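Local atomic coordinates of Serine/threonine-protein phosphatase 2A regulatory subunit B'' subunit alpha (PDB entry 4I5J), a protein that serves as a regulatory B'' subunit of protein phosphatase 2A, this calcium-binding EF-hand part belonging to a subunit that might modulate substrate selectivity, catalytic activity and localization. Residues A[242-247]-A[264-269]; A[152-157]-A[192-197]. All coordinates share one frame; numbering follows the deposited sequence.

How the contacts relate
Contact 2 (152-157 with 192-197) closes before contact 1 (242-247 with 264-269) opens, so the two follow one another along the chain, their centres about 17 Å apart. They nonetheless meet: Tyr267, from contact 1, lays its CE1 3.7 Å from CB of Trp195 in contact 2, and its OH makes a weak hydrogen bond to Ile192 O. Contact 2 uses helix 189-199, which enters the calcium-binding EF-hand at Asp200, and contact 1 lies beside it; neither supplies a calcium ligand. The side chain of Arg153 lies about 8 Å from the calcium ion and that of Phe266 about 11 Å. Contact 2 joins its segments by a hydrogen bond and apolar packing, contact 1 by apolar packing alone.

Contact 1: residues A[242-247]-A[264-269]; sequences DLVKPA and HIFYDT
Ile265 O is gripped twice from one residue: Thr269 N donates to it over 3.0 Å in the regular helical bond, and Thr269 OG1 adds a second bond of 2.7 Å. The hydroxyl stands above the carbonyl plane, 40° out of it, and these bonds stay within helix 263-271. Across to the end of helix 233-244, by contrast, Ile265 offers only hydrocarbon. Its CG2 branch meets CD2 of Leu243 at 3.6 Å, the two side chains running nearly at right angles, and the same leucine methyl lies 4.0 Å from Phe266 N. Leu243 extends this way because its CG is anti to the backbone N (chi1 -179°). One residue further on, Val244 uses the branch lying beside its own backbone N: CG2 approaches CD1 of Phe266 obliquely, at 3.7 Å. Both residues sit in the last turn of helix 233-244, which Lys245 ends with a positive phi. Elsewhere the buried Phe266 packs on Met240, Leu257 and Met199, and its ring meets Phe270 edge-to-face; through this ring helix 263-271 packs on helices 233-244, 254-260 and 189-199, the last leading into the calcium loop. With no hydrogen bond between the segments, the contact relies on the Leu243-Ile265 methyl pair and the Val244 methyl against the Phe266 ring, so shape rather than bond direction sets its geometry.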
loop_
_atom_site.group_PDB
_atom_site.type_symbol
_atom_site.label_atom_id
_atom_site.label_comp_id
_atom_site.label_asym_id
_atom_site.label_seq_id
_atom_site.Cartn_x
_atom_site.Cartn_y
_atom_site.Cartn_z
ATOM N N ASP A 242 -19.739 -7.577 -15.235
ATOM C CA ASP A 242 -20.050 -6.500 -16.165
ATOM C C ASP A 242 -19.171 -5.294 -15.838
ATOM O O ASP A 242 -18.725 -4.569 -16.733
ATOM C CB ASP A 242 -21.531 -6.140 -16.101
ATOM C CG ASP A 242 -22.431 -7.293 -16.538
ATOM O OD1 ASP A 242 -21.954 -8.190 -17.277
ATOM O OD2 ASP A 242 -23.619 -7.306 -16.145
ATOM N N LEU A 243 -18.884 -5.101 -14.556
ATOM C CA LEU A 243 -18.034 -3.990 -14.154
ATOM C C LEU A 243 -16.612 -4.141 -14.688
ATOM O O LEU A 243 -16.058 -3.197 -15.256
ATOM C CB LEU A 243 -18.007 -3.852 -12.638
ATOM C CG LEU A 243 -17.158 -2.693 -12.115
ATOM C CD1 LEU A 243 -17.653 -1.373 -12.687
ATOM C CD2 LEU A 243 -17.191 -2.670 -10.597
ATOM N N VAL A 244 -16.038 -5.334 -14.524
ATOM C CA VAL A 244 -14.611 -5.550 -14.764
ATOM C C VAL A 244 -14.311 -5.998 -16.200
ATOM O O VAL A 244 -13.225 -5.735 -16.731
ATOM C CB VAL A 244 -14.027 -6.561 -13.725
ATOM C CG1 VAL A 244 -12.627 -7.037 -14.100
ATOM C CG2 VAL A 244 -13.996 -5.934 -12.341
ATOM N N LYS A 245 -15.286 -6.642 -16.833
ATOM C CA LYS A 245 -15.090 -7.278 -18.142
ATOM C C LYS A 245 -13.783 -8.069 -18.240
ATOM O O LYS A 245 -12.947 -7.791 -19.099
ATOM C CB LYS A 245 -15.125 -6.246 -19.275
ATOM C CG LYS A 245 -16.179 -5.144 -19.136
ATOM C CD LYS A 245 -17.523 -5.574 -19.668
ATOM C CE LYS A 245 -18.397 -4.361 -19.965
ATOM N NZ LYS A 245 -18.568 -3.515 -18.762
ATOM N N PRO A 246 -13.600 -9.074 -17.378
ATOM C CA PRO A 246 -12.340 -9.816 -17.471
ATOM C C PRO A 246 -12.271 -10.690 -18.725
ATOM O O PRO A 246 -13.304 -11.033 -19.296
ATOM C CB PRO A 246 -12.376 -10.699 -16.226
ATOM C CG PRO A 246 -13.821 -10.947 -16.001
ATOM C CD PRO A 246 -14.516 -9.660 -16.383
ATOM N N ALA A 247 -11.062 -11.041 -19.150
ATOM C CA ALA A 247 -10.896 -11.968 -20.261
ATOM C C ALA A 247 -11.646 -13.265 -19.956
ATOM O O ALA A 247 -12.520 -13.683 -20.716
ATOM C CB ALA A 247 -9.429 -12.254 -20.484
ATOM N N HIS A 264 -11.284 -0.227 -7.592
ATOM C CA HIS A 264 -11.632 0.220 -6.249
ATOM C C HIS A 264 -13.076 -0.096 -5.905
ATOM O O HIS A 264 -13.398 -0.393 -4.753
ATOM C CB HIS A 264 -11.349 1.721 -6.074
ATOM C CG HIS A 264 -12.076 2.597 -7.044
ATOM N ND1 HIS A 264 -11.714 2.696 -8.372
ATOM C CD2 HIS A 264 -13.132 3.428 -6.880
ATOM C CE1 HIS A 264 -12.524 3.538 -8.986
ATOM N NE2 HIS A 264 -13.395 3.995 -8.103
ATOM N N ILE A 265 -13.943 -0.035 -6.906
ATOM C CA ILE A 265 -15.344 -0.374 -6.706
ATOM C C ILE A 265 -15.496 -1.862 -6.443
ATOM O O ILE A 265 -16.167 -2.265 -5.487
ATOM C CB ILE A 265 -16.185 0.034 -7.909
ATOM C CG1 ILE A 265 -16.211 1.562 -8.012
ATOM C CG2 ILE A 265 -17.585 -0.500 -7.773
ATOM C CD1 ILE A 265 -17.071 2.066 -9.151
ATOM N N PHE A 266 -14.873 -2.665 -7.301
ATOM C CA PHE A 266 -14.777 -4.117 -7.134
ATOM C C PHE A 266 -14.339 -4.454 -5.703
ATOM O O PHE A 266 -15.046 -5.134 -4.955
ATOM C CB PHE A 266 -13.753 -4.647 -8.145
ATOM C CG PHE A 266 -13.585 -6.152 -8.150
ATOM C CD1 PHE A 266 -14.461 -6.962 -8.850
ATOM C CD2 PHE A 266 -12.521 -6.744 -7.501
ATOM C CE1 PHE A 266 -14.292 -8.334 -8.879
ATOM C CE2 PHE A 266 -12.350 -8.120 -7.527
ATOM C CZ PHE A 266 -13.230 -8.909 -8.211
ATOM N N TYR A 267 -13.201 -3.909 -5.296
ATOM C CA TYR A 267 -12.673 -4.153 -3.952
ATOM C C TYR A 267 -13.623 -3.775 -2.792
ATOM O O TYR A 267 -13.824 -4.558 -1.856
ATOM C CB TYR A 267 -11.304 -3.466 -3.795
ATOM C CG TYR A 267 -10.208 -4.094 -4.648
ATOM C CD1 TYR A 267 -9.220 -3.314 -5.228
ATOM C CD2 TYR A 267 -10.154 -5.471 -4.851
ATOM C CE1 TYR A 267 -8.222 -3.873 -5.986
ATOM C CE2 TYR A 267 -9.151 -6.047 -5.617
ATOM C CZ TYR A 267 -8.193 -5.244 -6.188
ATOM O OH TYR A 267 -7.181 -5.798 -6.946
ATOM N N ASP A 268 -14.197 -2.582 -2.839
ATOM C CA ASP A 268 -15.160 -2.164 -1.815
ATOM C C ASP A 268 -16.327 -3.133 -1.719
ATOM O O ASP A 268 -16.773 -3.498 -0.632
ATOM C CB ASP A 268 -15.691 -0.755 -2.114
ATOM C CG ASP A 268 -14.626 0.315 -1.959
ATOM O OD1 ASP A 268 -13.646 0.095 -1.201
ATOM O OD2 ASP A 268 -14.773 1.378 -2.598
ATOM N N THR A 269 -16.811 -3.546 -2.880
ATOM C CA THR A 269 -17.943 -4.437 -2.978
ATOM C C THR A 269 -17.668 -5.729 -2.214
ATOM O O THR A 269 -18.567 -6.281 -1.604
ATOM C CB THR A 269 -18.235 -4.728 -4.458
ATOM O OG1 THR A 269 -18.573 -3.502 -5.121
ATOM C CG2 THR A 269 -19.363 -5.716 -4.621
#

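Contact 2: residues A[152-157]-A[192-197]; sequences ERIFSG and IEYWFR
This is a buried helix-to-helix contact inside the EF-hand pair, in which the end of helix 148-154 packs on helix 189-199, the helix that leads into the calcium loop. It has a polar side and an apolar side, supplied by two successive residues. On the polar side, Arg153 reaches across to a backbone carbonyl: NH2 donates to Arg197 O over 3.0 Å, with an N-H...O angle of 143°. The donor lies in the carbonyl plane, whereas the oxygen sits at the guanidinium edge, tilted slightly from its plane. Bends at chi2 (-68°) and chi3 (-59°) fold the arginine chain back, and NE of the same group bonds to Cys198 O, so two neighbouring carbonyls near the end of helix 189-199 probably restrict the turning of the guanidinium. A leucine in place of Arg153 would probably leave the carbonyl oxygens of Arg197 and Cys198 without these donors and remove the polar link between the helices just ahead of Asp200.

On the apolar side, Ile154 divides its branches between an indole and a tyrosine. CD1 approaches the six-membered ring of Trp195 obliquely, 3.8 Å from CZ3, while CG2 lies 4.0 Å from Tyr194 OH and CG1 4.3 Å from Tyr194 CE2. Tyr194 packs edge-on to the indole, with CD2 3.8 Å above the face of Trp195, whose NE1 bonds to Ser182 O. Arg197 itself sends its side chain elsewhere, NE forming a salt bridge of 3.1 Å with Glu193 OE2 and its guanidinium a cation-pi contact with Trp76. The setting of Arg153 against these carbonyls is consistent with a positive group placed at the C-terminal end of helix 189-199, where the helix dipole is expected to be negative.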
loop_
_atom_site.group_PDB
_atom_site.type_symbol
_atom_site.label_atom_id
_atom_site.label_comp_id
_atom_site.label_asym_id
_atom_site.label_seq_id
_atom_site.Cartn_x
_atom_site.Cartn_y
_atom_site.Cartn_z
ATOM N N GLU A 152 -7.661 -10.704 7.914
ATOM C CA GLU A 152 -6.989 -11.985 8.088
ATOM C C GLU A 152 -6.038 -12.242 6.923
ATOM O O GLU A 152 -4.921 -12.735 7.111
ATOM C CB GLU A 152 -8.028 -13.111 8.222
ATOM C CG GLU A 152 -7.461 -14.496 8.454
ATOM C CD GLU A 152 -8.554 -15.512 8.786
ATOM O OE1 GLU A 152 -9.738 -15.111 8.895
ATOM O OE2 GLU A 152 -8.232 -16.712 8.936
ATOM N N ARG A 153 -6.457 -11.875 5.716
ATOM C CA ARG A 153 -5.572 -12.019 4.555
ATOM C C ARG A 153 -4.352 -11.098 4.644
ATOM O O ARG A 153 -3.234 -11.487 4.305
ATOM C CB ARG A 153 -6.352 -11.791 3.259
ATOM C CG ARG A 153 -7.372 -12.908 2.935
ATOM C CD ARG A 153 -6.660 -14.205 2.603
ATOM N NE ARG A 153 -5.787 -14.001 1.450
ATOM C CZ ARG A 153 -4.644 -14.647 1.250
ATOM N NH1 ARG A 153 -4.238 -15.560 2.122
ATOM N NH2 ARG A 153 -3.918 -14.387 0.174
ATOM N N ILE A 154 -4.561 -9.872 5.089
ATOM C CA ILE A 154 -3.438 -8.966 5.302
ATOM C C ILE A 154 -2.422 -9.586 6.259
ATOM O O ILE A 154 -1.217 -9.486 6.050
ATOM C CB ILE A 154 -3.922 -7.636 5.850
ATOM C CG1 ILE A 154 -4.594 -6.822 4.736
ATOM C CG2 ILE A 154 -2.770 -6.868 6.484
ATOM C CD1 ILE A 154 -5.633 -5.821 5.299
ATOM N N PHE A 155 -2.920 -10.266 7.286
ATOM C CA PHE A 155 -2.053 -10.852 8.303
ATOM C C PHE A 155 -1.576 -12.261 7.946
ATOM O O PHE A 155 -0.933 -12.926 8.761
ATOM C CB PHE A 155 -2.772 -10.857 9.654
ATOM C CG PHE A 155 -2.663 -9.556 10.384
ATOM C CD1 PHE A 155 -1.797 -9.424 11.449
ATOM C CD2 PHE A 155 -3.405 -8.456 9.989
ATOM C CE1 PHE A 155 -1.677 -8.226 12.125
ATOM C CE2 PHE A 155 -3.282 -7.249 10.656
ATOM C CZ PHE A 155 -2.423 -7.137 11.731
ATOM N N SER A 156 -1.870 -12.688 6.718
ATOM C CA SER A 156 -1.545 -14.037 6.219
ATOM C C SER A 156 -0.151 -14.155 5.635
ATOM O O SER A 156 0.352 -15.257 5.430
ATOM C CB SER A 156 -2.507 -14.421 5.096
ATOM O OG SER A 156 -2.262 -13.612 3.942
ATOM N N GLY A 157 0.445 -13.026 5.298
ATOM C CA GLY A 157 1.722 -13.032 4.603
ATOM C C GLY A 157 1.553 -12.713 3.127
ATOM O O GLY A 157 2.535 -12.600 2.391
ATOM N N ILE A 192 -3.777 -1.601 -5.927
ATOM C CA ILE A 192 -4.584 -2.576 -6.663
ATOM C C ILE A 192 -3.935 -3.950 -6.580
ATOM O O ILE A 192 -4.628 -4.954 -6.451
ATOM C CB ILE A 192 -4.801 -2.162 -8.131
ATOM C CG1 ILE A 192 -5.537 -0.826 -8.195
ATOM C CG2 ILE A 192 -5.602 -3.248 -8.929
ATOM C CD1 ILE A 192 -5.617 -0.261 -9.625
ATOM N N GLU A 193 -2.606 -4.001 -6.617
ATOM C CA GLU A 193 -1.929 -5.286 -6.486
ATOM C C GLU A 193 -2.033 -5.792 -5.055
ATOM O O GLU A 193 -2.251 -6.988 -4.811
ATOM C CB GLU A 193 -0.460 -5.184 -6.887
ATOM C CG GLU A 193 0.271 -6.469 -6.597
ATOM C CD GLU A 193 1.532 -6.607 -7.403
ATOM O OE1 GLU A 193 1.831 -5.668 -8.175
ATOM O OE2 GLU A 193 2.219 -7.646 -7.250
ATOM N N TYR A 194 -1.911 -4.859 -4.113
ATOM C CA TYR A 194 -1.975 -5.158 -2.686
ATOM C C TYR A 194 -3.304 -5.854 -2.359
ATOM O O TYR A 194 -3.316 -6.909 -1.718
ATOM C CB TYR A 194 -1.815 -3.854 -1.892
ATOM C CG TYR A 194 -1.769 -3.966 -0.383
ATOM C CD1 TYR A 194 -0.561 -3.910 0.296
ATOM C CD2 TYR A 194 -2.935 -4.082 0.365
ATOM C CE1 TYR A 194 -0.507 -3.978 1.676
ATOM C CE2 TYR A 194 -2.895 -4.148 1.757
ATOM C CZ TYR A 194 -1.670 -4.103 2.401
ATOM O OH TYR A 194 -1.596 -4.178 3.778
ATOM N N TRP A 195 -4.422 -5.282 -2.804
ATOM C CA TRP A 195 -5.725 -5.897 -2.529
ATOM C C TRP A 195 -5.937 -7.155 -3.351
ATOM O O TRP A 195 -6.621 -8.079 -2.911
ATOM C CB TRP A 195 -6.873 -4.912 -2.721
ATOM C CG TRP A 195 -6.718 -3.775 -1.799
ATOM C CD1 TRP A 195 -6.455 -2.479 -2.133
ATOM C CD2 TRP A 195 -6.727 -3.830 -0.367
ATOM N NE1 TRP A 195 -6.316 -1.722 -0.995
ATOM C CE2 TRP A 195 -6.481 -2.526 0.101
ATOM C CE3 TRP A 195 -6.926 -4.856 0.560
ATOM C CZ2 TRP A 195 -6.448 -2.212 1.466
ATOM C CZ3 TRP A 195 -6.884 -4.554 1.914
ATOM C CH2 TRP A 195 -6.649 -3.241 2.354
ATOM N N PHE A 196 -5.326 -7.208 -4.531
ATOM C CA PHE A 196 -5.414 -8.417 -5.343
ATOM C C PHE A 196 -4.734 -9.577 -4.624
ATOM O O PHE A 196 -5.282 -10.665 -4.566
ATOM C CB PHE A 196 -4.788 -8.220 -6.716
ATOM C CG PHE A 196 -4.948 -9.410 -7.614
ATOM C CD1 PHE A 196 -6.015 -9.480 -8.503
ATOM C CD2 PHE A 196 -4.047 -10.468 -7.560
ATOM C CE1 PHE A 196 -6.183 -10.579 -9.329
ATOM C CE2 PHE A 196 -4.216 -11.586 -8.375
ATOM C CZ PHE A 196 -5.277 -11.642 -9.263
ATOM N N ARG A 197 -3.537 -9.351 -4.077
ATOM C CA ARG A 197 -2.838 -10.415 -3.358
ATOM C C ARG A 197 -3.632 -10.866 -2.130
ATOM O O ARG A 197 -3.556 -12.031 -1.712
ATOM C CB ARG A 197 -1.479 -9.899 -2.881
ATOM C CG ARG A 197 -0.404 -9.933 -3.921
ATOM C CD ARG A 197 0.719 -8.961 -3.581
ATOM N NE ARG A 197 1.807 -9.142 -4.527
ATOM C CZ ARG A 197 2.978 -9.676 -4.209
ATOM N NH1 ARG A 197 3.224 -10.051 -2.954
ATOM N NH2 ARG A 197 3.909 -9.805 -5.145
#